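Long-range contacts in YcaO (Methanopyrus kandleri, PDB 6CIB), which binds ATP-type nucleotides and magnesium and probably uses them to convert backbone amides of peptides into thioamides, as a YcaO-family enzyme: residues 103-114 / 126-136; 139-147 / 357-365. All blocks are in the same frame, centred on the assembly; numbering follows the deposited sequence.

Contact 1 (103-114 / 126-136)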
loop_
_atom_site.group_PDB
_atom_site.type_symbol
_atom_site.label_atom_id
_atom_site.label_comp_id
_atom_site.label_asym_id
_atom_site.label_seq_id
_atom_site.Cartn_x
_atom_site.Cartn_y
_atom_site.Cartn_z
ATOM N N PRO A 103 -7.735 -20.199 0.851
ATOM C CA PRO A 103 -8.315 -19.459 -0.279
ATOM C C PRO A 103 -8.909 -20.375 -1.350
ATOM O O PRO A 103 -8.458 -21.517 -1.509
ATOM C CB PRO A 103 -7.120 -18.706 -0.859
ATOM C CG PRO A 103 -6.131 -18.616 0.249
ATOM C CD PRO A 103 -6.315 -19.858 1.062
ATOM N N ALA A 104 -9.901 -19.855 -2.073
ATOM C CA ALA A 104 -10.656 -20.593 -3.100
ATOM C C ALA A 104 -9.796 -21.338 -4.128
ATOM O O ALA A 104 -10.115 -22.471 -4.502
ATOM C CB ALA A 104 -11.619 -19.650 -3.811
ATOM N N TRP A 105 -8.704 -20.707 -4.557
ATOM C CA TRP A 105 -7.867 -21.213 -5.654
ATOM C C TRP A 105 -7.004 -22.444 -5.348
ATOM O O TRP A 105 -6.410 -23.022 -6.266
ATOM C CB TRP A 105 -7.008 -20.081 -6.238
ATOM C CG TRP A 105 -6.228 -19.285 -5.217
ATOM C CD1 TRP A 105 -5.017 -19.613 -4.668
ATOM C CD2 TRP A 105 -6.603 -18.024 -4.637
ATOM N NE1 TRP A 105 -4.616 -18.639 -3.781
ATOM C CE2 TRP A 105 -5.565 -17.650 -3.747
ATOM C CE3 TRP A 105 -7.710 -17.171 -4.788
ATOM C CZ2 TRP A 105 -5.603 -16.456 -3.003
ATOM C CZ3 TRP A 105 -7.751 -15.981 -4.041
ATOM C CH2 TRP A 105 -6.703 -15.641 -3.160
ATOM N N TYR A 106 -6.936 -22.850 -4.079
ATOM C CA TYR A 106 -6.186 -24.050 -3.692
ATOM C C TYR A 106 -6.954 -25.327 -4.036
ATOM O O TYR A 106 -7.966 -25.651 -3.399
ATOM C CB TYR A 106 -5.815 -24.026 -2.203
ATOM C CG TYR A 106 -4.613 -23.168 -1.874
ATOM C CD1 TYR A 106 -3.318 -23.701 -1.902
ATOM C CD2 TYR A 106 -4.769 -21.819 -1.529
ATOM C CE1 TYR A 106 -2.212 -22.912 -1.599
ATOM C CE2 TYR A 106 -3.672 -21.024 -1.220
ATOM C CZ TYR A 106 -2.400 -21.572 -1.258
ATOM O OH TYR A 106 -1.316 -20.783 -0.960
ATOM N N ARG A 107 -6.467 -26.040 -5.051
ATOM C CA ARG A 107 -7.059 -27.314 -5.477
ATOM C C ARG A 107 -6.792 -28.406 -4.444
ATOM O O ARG A 107 -7.623 -29.294 -4.234
ATOM C CB ARG A 107 -6.545 -27.729 -6.863
ATOM C CG ARG A 107 -7.016 -26.850 -8.025
ATOM C CD ARG A 107 -8.486 -27.059 -8.399
ATOM N NE ARG A 107 -8.762 -28.415 -8.886
ATOM C CZ ARG A 107 -8.647 -28.816 -10.153
ATOM N NH1 ARG A 107 -8.258 -27.974 -11.106
ATOM N NH2 ARG A 107 -8.924 -30.075 -10.467
ATOM N N THR A 108 -5.627 -28.312 -3.807
ATOM C CA THR A 108 -5.231 -29.175 -2.699
ATOM C C THR A 108 -4.887 -28.330 -1.466
ATOM O O THR A 108 -4.553 -27.145 -1.587
ATOM C CB THR A 108 -4.054 -30.109 -3.097
ATOM O OG1 THR A 108 -3.680 -30.928 -1.980
ATOM C CG2 THR A 108 -2.822 -29.318 -3.590
ATOM N N GLU A 109 -4.984 -28.950 -0.290
ATOM C CA GLU A 109 -4.611 -28.342 0.989
ATOM C C GLU A 109 -3.130 -27.908 1.009
ATOM O O GLU A 109 -2.253 -28.742 0.777
ATOM C CB GLU A 109 -4.899 -29.341 2.121
ATOM C CG GLU A 109 -4.440 -28.921 3.513
ATOM C CD GLU A 109 -5.459 -28.085 4.268
ATOM O OE1 GLU A 109 -6.291 -27.395 3.636
ATOM O OE2 GLU A 109 -5.421 -28.112 5.516
ATOM N N PRO A 110 -2.854 -26.605 1.272
ATOM C CA PRO A 110 -1.461 -26.131 1.415
ATOM C C PRO A 110 -0.726 -26.779 2.586
ATOM O O PRO A 110 -1.352 -27.168 3.575
ATOM C CB PRO A 110 -1.600 -24.619 1.636
ATOM C CG PRO A 110 -3.045 -24.359 1.875
ATOM C CD PRO A 110 -3.815 -25.487 1.262
ATOM N N ARG A 111 0.594 -26.885 2.463
ATOM C CA ARG A 111 1.413 -27.655 3.399
ATOM C C ARG A 111 2.114 -26.794 4.455
ATOM O O ARG A 111 2.367 -27.261 5.578
ATOM C CB ARG A 111 2.438 -28.493 2.624
ATOM C CG ARG A 111 2.933 -29.719 3.370
ATOM C CD ARG A 111 4.313 -30.132 2.889
ATOM N NE ARG A 111 4.987 -30.966 3.885
ATOM C CZ ARG A 111 6.305 -31.030 4.071
ATOM N NH1 ARG A 111 7.146 -30.299 3.337
ATOM N NH2 ARG A 111 6.783 -31.825 5.018
ATOM N N GLU A 112 2.431 -25.552 4.084
ATOM C CA GLU A 112 3.140 -24.604 4.950
ATOM C C GLU A 112 2.205 -23.494 5.418
ATOM O O GLU A 112 1.528 -22.859 4.609
ATOM C CB GLU A 112 4.333 -23.983 4.218
ATOM C CG GLU A 112 5.548 -24.888 4.065
ATOM C CD GLU A 112 5.395 -25.932 2.974
ATOM O OE1 GLU A 112 4.885 -25.602 1.879
ATOM O OE2 GLU A 112 5.791 -27.091 3.215
ATOM N N TRP A 113 2.195 -23.263 6.727
ATOM C CA TRP A 113 1.313 -22.288 7.354
ATOM C C TRP A 113 2.095 -21.384 8.284
ATOM O O TRP A 113 3.167 -21.760 8.765
ATOM C CB TRP A 113 0.218 -22.987 8.168
ATOM C CG TRP A 113 -0.614 -23.949 7.385
ATOM C CD1 TRP A 113 -0.326 -25.260 7.130
ATOM C CD2 TRP A 113 -1.869 -23.683 6.752
ATOM N NE1 TRP A 113 -1.321 -25.825 6.377
ATOM C CE2 TRP A 113 -2.284 -24.884 6.130
ATOM C CE3 TRP A 113 -2.686 -22.545 6.646
ATOM C CZ2 TRP A 113 -3.484 -24.984 5.411
ATOM C CZ3 TRP A 113 -3.879 -22.646 5.933
ATOM C CH2 TRP A 113 -4.267 -23.860 5.327
ATOM N N VAL A 114 1.547 -20.191 8.517
ATOM C CA VAL A 114 2.000 -19.288 9.580
ATOM C C VAL A 114 0.793 -18.869 10.429
ATOM O O VAL A 114 -0.273 -18.541 9.897
ATOM C CB VAL A 114 2.732 -18.032 9.036
ATOM C CG1 VAL A 114 3.456 -17.304 10.159
ATOM C CG2 VAL A 114 3.739 -18.394 7.953
ATOM N N TYR A 126 -4.584 -19.891 11.117
ATOM C CA TYR A 126 -3.432 -20.213 10.271
ATOM C C TYR A 126 -3.621 -19.743 8.839
ATOM O O TYR A 126 -4.691 -19.901 8.246
ATOM C CB TYR A 126 -3.086 -21.707 10.331
ATOM C CG TYR A 126 -2.465 -22.102 11.652
ATOM C CD1 TYR A 126 -1.085 -22.000 11.854
ATOM C CD2 TYR A 126 -3.263 -22.550 12.717
ATOM C CE1 TYR A 126 -0.513 -22.348 13.072
ATOM C CE2 TYR A 126 -2.701 -22.894 13.942
ATOM C CZ TYR A 126 -1.326 -22.795 14.112
ATOM O OH TYR A 126 -0.761 -23.138 15.315
ATOM N N VAL A 127 -2.562 -19.148 8.303
ATOM C CA VAL A 127 -2.569 -18.553 6.972
ATOM C C VAL A 127 -1.479 -19.265 6.171
ATOM O O VAL A 127 -0.407 -19.537 6.725
ATOM C CB VAL A 127 -2.354 -17.016 7.073
ATOM C CG1 VAL A 127 -2.082 -16.371 5.723
ATOM C CG2 VAL A 127 -3.579 -16.359 7.692
ATOM N N PRO A 128 -1.744 -19.585 4.883
ATOM C CA PRO A 128 -0.706 -20.236 4.067
ATOM C C PRO A 128 0.532 -19.362 3.969
ATOM O O PRO A 128 0.412 -18.128 3.950
ATOM C CB PRO A 128 -1.363 -20.366 2.685
ATOM C CG PRO A 128 -2.838 -20.309 2.950
ATOM C CD PRO A 128 -2.978 -19.355 4.101
ATOM N N ALA A 129 1.702 -19.996 3.927
ATOM C CA ALA A 129 2.977 -19.284 3.777
ATOM C C ALA A 129 3.005 -18.383 2.539
ATOM O O ALA A 129 3.575 -17.294 2.594
ATOM C CB ALA A 129 4.150 -20.256 3.774
ATOM N N ASN A 130 2.352 -18.821 1.457
ATOM C CA ASN A 130 2.264 -18.057 0.190
ATOM C C ASN A 130 1.439 -16.773 0.337
ATOM O O ASN A 130 1.522 -15.873 -0.505
ATOM C CB ASN A 130 1.681 -18.929 -0.938
ATOM C CG ASN A 130 1.917 -18.347 -2.337
ATOM O OD1 ASN A 130 3.055 -18.187 -2.782
ATOM N ND2 ASN A 130 0.832 -18.048 -3.042
ATOM N N GLU A 131 0.639 -16.709 1.401
ATOM C CA GLU A 131 -0.151 -15.530 1.722
ATOM C C GLU A 131 0.522 -14.654 2.780
ATOM O O GLU A 131 -0.057 -13.665 3.234
ATOM C CB GLU A 131 -1.558 -15.938 2.181
ATOM C CG GLU A 131 -2.447 -16.521 1.095
ATOM C CD GLU A 131 -2.623 -15.596 -0.094
ATOM O OE1 GLU A 131 -2.829 -14.376 0.102
ATOM O OE2 GLU A 131 -2.560 -16.094 -1.232
ATOM N N VAL A 132 1.745 -15.013 3.164
ATOM C CA VAL A 132 2.478 -14.259 4.169
ATOM C C VAL A 132 3.802 -13.755 3.583
ATOM O O VAL A 132 4.098 -12.552 3.622
ATOM C CB VAL A 132 2.720 -15.105 5.448
ATOM C CG1 VAL A 132 3.583 -14.352 6.449
ATOM C CG2 VAL A 132 1.402 -15.486 6.105
ATOM N N PHE A 133 4.579 -14.688 3.030
ATOM C CA PHE A 133 5.943 -14.417 2.609
ATOM C C PHE A 133 6.040 -13.930 1.173
ATOM O O PHE A 133 5.087 -14.055 0.394
ATOM C CB PHE A 133 6.827 -15.663 2.807
ATOM C CG PHE A 133 6.936 -16.124 4.242
ATOM C CD1 PHE A 133 7.458 -15.285 5.235
ATOM C CD2 PHE A 133 6.537 -17.413 4.598
ATOM C CE1 PHE A 133 7.565 -15.715 6.553
ATOM C CE2 PHE A 133 6.650 -17.854 5.908
ATOM C CZ PHE A 133 7.165 -17.003 6.888
ATOM N N HIS A 134 7.201 -13.360 0.849
ATOM C CA HIS A 134 7.569 -12.975 -0.508
ATOM C C HIS A 134 9.097 -12.941 -0.613
ATOM O O HIS A 134 9.734 -12.251 0.179
ATOM C CB HIS A 134 6.986 -11.609 -0.888
ATOM C CG HIS A 134 7.260 -11.220 -2.303
ATOM N ND1 HIS A 134 6.677 -11.863 -3.375
ATOM C CD2 HIS A 134 8.075 -10.273 -2.829
ATOM C CE1 HIS A 134 7.112 -11.320 -4.500
ATOM N NE2 HIS A 134 7.962 -10.355 -4.195
ATOM N N PRO A 135 9.685 -13.684 -1.580
ATOM C CA PRO A 135 8.992 -14.536 -2.559
ATOM C C PRO A 135 8.734 -15.959 -2.061
ATOM O O PRO A 135 9.585 -16.546 -1.383
ATOM C CB PRO A 135 9.959 -14.556 -3.753
ATOM C CG PRO A 135 11.311 -14.282 -3.171
ATOM C CD PRO A 135 11.150 -13.701 -1.787
ATOM N N TRP A 136 7.556 -16.490 -2.387
ATOM C CA TRP A 136 7.230 -17.889 -2.152
ATOM C C TRP A 136 6.747 -18.482 -3.475
ATOM O O TRP A 136 5.795 -17.970 -4.088
ATOM C CB TRP A 136 6.175 -18.026 -1.055
ATOM C CG TRP A 136 5.941 -19.438 -0.644
ATOM C CD1 TRP A 136 5.171 -20.368 -1.294
ATOM C CD2 TRP A 136 6.492 -20.099 0.497
ATOM N NE1 TRP A 136 5.204 -21.563 -0.620
ATOM C CE2 TRP A 136 6.007 -21.429 0.481
ATOM C CE3 TRP A 136 7.344 -19.698 1.538
ATOM C CZ2 TRP A 136 6.349 -22.364 1.468
ATOM C CZ3 TRP A 136 7.679 -20.623 2.522
ATOM C CH2 TRP A 136 7.183 -21.942 2.480
HETATM O O HOH W 1 -1.962 -18.476 -2.222
#
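The Trp-136 indole turns its edge to the Glu-112 side chain, where CZ2 is 3.6 Å from OE1, while Ala-129 CB, from the segment of Trp-136 itself, lies over one face, 3.6 Å from the ring plane. Trp-105 likewise turns its edge to a carboxylate, CZ2 lying 3.5 Å from Glu-131 OE2, while Pro-103 CB of its own segment rests on one face. The two segments meet in an antiparallel beta hairpin, strands 113-118 and 124-128, at the margin of a five-stranded antiparallel sheet. Val-114 and Val-127 form its hydrogen-bonded pair; Val-114 N reaches Val-127 O over 2.7 Å, and Val-127 N returns the bond to Val-114 O. Two residues on, Ala-129 N donates to Glu-112 O and ties the 3-10 turn 129-131 to the strand entry. Trp-113, its CG anti to the carbonyl carbon (chi1 -57°), lays CE3 and CZ3 along Tyr-126 CB and Pro-128 CD. The Val-114 CG2 branch instead reaches Phe-133 CE2 at 3.6 Å; Val-335 of the adjoining strand 332-336 also touches Val-114. Glu-112 OE2 is paired with Arg-94, Glu-131 OE1 with Arg-350; Tyr-106 OH probably bonds Asp-139, and Asn-130 ND2 the Leu-141 carbonyl. A water joins these polar ends: it accepts from Trp-105 NE1 and Asn-130 ND2 and donates to Tyr-106 OH and, over 2.6 Å, to Glu-131 OE2.

Contact 2 (139-147 / 357-365)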
loop_
_atom_site.group_PDB
_atom_site.type_symbol
_atom_site.label_atom_id
_atom_site.label_comp_id
_atom_site.label_asym_id
_atom_site.label_seq_id
_atom_site.Cartn_x
_atom_site.Cartn_y
_atom_site.Cartn_z
ATOM N N ASP A 139 3.247 -22.421 -4.881
ATOM C CA ASP A 139 1.782 -22.551 -5.010
ATOM C C ASP A 139 1.113 -22.093 -6.319
ATOM O O ASP A 139 1.783 -21.650 -7.259
ATOM C CB ASP A 139 1.104 -21.909 -3.789
ATOM C CG ASP A 139 1.461 -22.608 -2.488
ATOM O OD1 ASP A 139 2.220 -23.607 -2.521
ATOM O OD2 ASP A 139 0.981 -22.157 -1.425
ATOM N N ALA A 140 -0.218 -22.223 -6.343
ATOM C CA ALA A 140 -1.078 -21.922 -7.498
ATOM C C ALA A 140 -0.950 -20.486 -8.016
ATOM O O ALA A 140 -0.936 -20.258 -9.230
ATOM C CB ALA A 140 -2.535 -22.246 -7.166
ATOM N N LEU A 141 -0.859 -19.529 -7.096
ATOM C CA LEU A 141 -0.707 -18.120 -7.452
ATOM C C LEU A 141 0.607 -17.552 -6.913
ATOM O O LEU A 141 1.126 -18.071 -5.916
ATOM C CB LEU A 141 -1.905 -17.307 -6.950
ATOM C CG LEU A 141 -3.296 -17.620 -7.527
ATOM C CD1 LEU A 141 -4.297 -16.621 -6.980
ATOM C CD2 LEU A 141 -3.332 -17.619 -9.053
ATOM N N PRO A 142 1.167 -16.511 -7.581
ATOM C CA PRO A 142 2.377 -15.887 -7.038
ATOM C C PRO A 142 2.131 -15.181 -5.706
ATOM O O PRO A 142 1.035 -14.660 -5.458
ATOM C CB PRO A 142 2.765 -14.856 -8.106
ATOM C CG PRO A 142 2.088 -15.307 -9.354
ATOM C CD PRO A 142 0.802 -15.924 -8.887
ATOM N N SER A 143 3.157 -15.196 -4.860
ATOM C CA SER A 143 3.202 -14.414 -3.626
ATOM C C SER A 143 3.303 -12.931 -3.991
ATOM O O SER A 143 3.608 -12.587 -5.141
ATOM C CB SER A 143 4.407 -14.849 -2.784
ATOM O OG SER A 143 5.622 -14.655 -3.493
ATOM N N HIS A 144 3.026 -12.057 -3.025
ATOM C CA HIS A 144 3.091 -10.597 -3.238
ATOM C C HIS A 144 3.172 -9.855 -1.896
ATOM O O HIS A 144 3.248 -10.494 -0.843
ATOM C CB HIS A 144 1.926 -10.093 -4.117
ATOM C CG HIS A 144 0.572 -10.364 -3.544
ATOM N ND1 HIS A 144 0.015 -9.586 -2.554
ATOM C CD2 HIS A 144 -0.338 -11.328 -3.822
ATOM C CE1 HIS A 144 -1.185 -10.051 -2.252
ATOM N NE2 HIS A 144 -1.421 -11.114 -3.001
ATOM N N THR A 145 3.175 -8.525 -1.935
ATOM C CA THR A 145 3.410 -7.711 -0.725
ATOM C C THR A 145 2.213 -6.825 -0.298
ATOM O O THR A 145 2.362 -5.944 0.568
ATOM C CB THR A 145 4.678 -6.838 -0.867
ATOM O OG1 THR A 145 4.534 -5.984 -2.001
ATOM C CG2 THR A 145 5.944 -7.700 -1.040
ATOM N N ASN A 146 1.037 -7.052 -0.890
ATOM C CA ASN A 146 -0.157 -6.316 -0.484
ATOM C C ASN A 146 -0.469 -6.588 0.980
ATOM O O ASN A 146 -0.627 -7.739 1.388
ATOM C CB ASN A 146 -1.377 -6.658 -1.349
ATOM C CG ASN A 146 -2.512 -5.652 -1.181
ATOM O OD1 ASN A 146 -2.302 -4.445 -1.264
ATOM N ND2 ASN A 146 -3.720 -6.151 -0.965
ATOM N N GLY A 147 -0.530 -5.513 1.760
ATOM C CA GLY A 147 -0.780 -5.601 3.188
ATOM C C GLY A 147 0.456 -5.715 4.051
ATOM O O GLY A 147 0.343 -5.796 5.278
ATOM N N TYR A 357 -7.545 -8.077 -7.419
ATOM C CA TYR A 357 -7.625 -8.202 -8.881
ATOM C C TYR A 357 -6.500 -7.484 -9.637
ATOM O O TYR A 357 -5.981 -8.018 -10.628
ATOM C CB TYR A 357 -9.003 -7.728 -9.375
ATOM C CG TYR A 357 -9.237 -7.879 -10.864
ATOM C CD1 TYR A 357 -9.519 -9.136 -11.426
ATOM C CD2 TYR A 357 -9.199 -6.764 -11.716
ATOM C CE1 TYR A 357 -9.740 -9.279 -12.794
ATOM C CE2 TYR A 357 -9.414 -6.898 -13.083
ATOM C CZ TYR A 357 -9.689 -8.156 -13.612
ATOM O OH TYR A 357 -9.904 -8.303 -14.963
ATOM N N VAL A 358 -6.128 -6.292 -9.162
ATOM C CA VAL A 358 -5.025 -5.500 -9.750
ATOM C C VAL A 358 -3.643 -6.162 -9.619
ATOM O O VAL A 358 -2.722 -5.836 -10.374
ATOM C CB VAL A 358 -4.971 -4.036 -9.214
ATOM C CG1 VAL A 358 -6.173 -3.241 -9.685
ATOM C CG2 VAL A 358 -4.855 -3.983 -7.695
ATOM N N ILE A 359 -3.505 -7.071 -8.655
ATOM C CA ILE A 359 -2.279 -7.851 -8.470
ATOM C C ILE A 359 -2.331 -9.158 -9.277
ATOM O O ILE A 359 -1.378 -9.497 -9.972
ATOM C CB ILE A 359 -1.973 -8.101 -6.969
ATOM C CG1 ILE A 359 -1.715 -6.765 -6.259
ATOM C CG2 ILE A 359 -0.768 -9.027 -6.789
ATOM C CD1 ILE A 359 -2.030 -6.779 -4.782
ATOM N N ASP A 360 -3.447 -9.875 -9.183
ATOM C CA ASP A 360 -3.652 -11.135 -9.896
ATOM C C ASP A 360 -5.132 -11.276 -10.239
ATOM O O ASP A 360 -5.995 -11.125 -9.359
ATOM C CB ASP A 360 -3.203 -12.321 -9.031
ATOM C CG ASP A 360 -3.034 -13.616 -9.828
ATOM O OD1 ASP A 360 -3.951 -14.019 -10.582
ATOM O OD2 ASP A 360 -1.968 -14.247 -9.675
ATOM N N GLU A 361 -5.418 -11.592 -11.504
ATOM C CA GLU A 361 -6.800 -11.738 -11.988
ATOM C C GLU A 361 -7.593 -12.809 -11.246
ATOM O O GLU A 361 -8.815 -12.705 -11.133
ATOM C CB GLU A 361 -6.837 -11.986 -13.498
ATOM C CG GLU A 361 -6.766 -10.697 -14.307
ATOM C CD GLU A 361 -6.645 -10.909 -15.809
ATOM O OE1 GLU A 361 -6.949 -12.017 -16.311
ATOM O OE2 GLU A 361 -6.241 -9.944 -16.494
ATOM N N ALA A 362 -6.886 -13.810 -10.721
ATOM C CA ALA A 362 -7.501 -14.877 -9.937
ATOM C C ALA A 362 -7.876 -14.480 -8.501
ATOM O O ALA A 362 -8.661 -15.188 -7.857
ATOM C CB ALA A 362 -6.613 -16.111 -9.936
ATOM N N ARG A 363 -7.327 -13.366 -8.005
ATOM C CA ARG A 363 -7.576 -12.904 -6.632
ATOM C C ARG A 363 -8.774 -11.941 -6.578
ATOM O O ARG A 363 -8.687 -10.832 -6.036
ATOM C CB ARG A 363 -6.313 -12.266 -6.022
ATOM C CG ARG A 363 -5.137 -13.209 -5.820
ATOM C CD ARG A 363 -3.953 -12.471 -5.210
ATOM N NE ARG A 363 -2.794 -13.337 -4.971
ATOM C CZ ARG A 363 -2.578 -14.034 -3.853
ATOM N NH1 ARG A 363 -3.444 -13.986 -2.844
ATOM N NH2 ARG A 363 -1.486 -14.778 -3.737
ATOM N N VAL A 364 -9.892 -12.402 -7.139
ATOM C CA VAL A 364 -11.125 -11.625 -7.313
ATOM C C VAL A 364 -11.680 -11.121 -5.979
ATOM O O VAL A 364 -12.128 -9.977 -5.889
ATOM C CB VAL A 364 -12.198 -12.459 -8.089
ATOM C CG1 VAL A 364 -13.579 -11.811 -8.048
ATOM C CG2 VAL A 364 -11.770 -12.676 -9.534
ATOM N N GLY A 365 -11.642 -11.973 -4.954
ATOM C CA GLY A 365 -12.263 -11.671 -3.661
ATOM C C GLY A 365 -13.785 -11.657 -3.753
ATOM O O GLY A 365 -14.361 -12.113 -4.746
HETATM O O HOH W 2 -0.833 -13.568 -6.876
#
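The guanidinium of Arg-363 is sandwiched between an imidazole edge and a leucine methyl. His-144 NE2 stands 3.2 Å above the centre of one face, its ring turned 89° to the guanidinium plane, and Leu-141 CD1 lies over the opposite face, toward the rim. Although His-144 NE2 is 3.3 Å from Arg-363 NE, the angle is too poor for a hydrogen bond. In the guanidinium plane NH2 donates to Pro-142 O, 3.1 Å away at an N-H...O angle of 158°. A water bonded to NE also donates to that carbonyl and to Asp-360 OD2, bridging the segments a second time. Both segments are loops: 139-147 leads into the short edge strand 148-150, while the loop 357-365 comes after strand 346-351 and closes on itself in a type I beta turn from Asp-360 to Arg-363. Within it Asp-360 OD1 accepts from Ala-362 N, an Asx turn that holds the carboxylate while OD2 faces Pro-142 CD at 3.3 Å. His-144 places CG between its backbone N and carbonyl carbon (chi1 60°), which brings a ring face to Ile-359, whose CG2 makes a CH-pi contact 4.0 Å from the centroid. Asn-146 N donates to His-144 ND1 almost exactly in the ring plane, helping to fix the ring's rotation. A leucine in place of Arg-363 would probably leave Glu-131, its salt-bridge partner at NH1, without that charge and Pro-142 O without its guanidinium donor. Farther along, Ile-359 CD1 packs 3.5 Å from CB of Asn-146, a residue whose ND2 donates to Glu-356.

How the contacts relate
Contact 1 is largely buried and joins the two arms of a hairpin at a sheet margin; contact 2, partly buried, brings together loops more than 200 residues apart. Paired backbone bonds and apolar packing dominate the first, whereas a single direct hydrogen bond, a water and a guanidinium held between an imidazole edge and a methyl carry the second. The two share a polar seam: Glu-131 OE2 forms a salt bridge to Arg-363 NH1 at 2.8 Å, and Tyr-106 OH probably hydrogen-bonds Asp-139 OD2. Contact 2 comes nearer the nucleotide site, with the Asn-146 side chain about 8 Å from the bound magnesium; in contact 1 the Val-132 side chain is about 13 Å away.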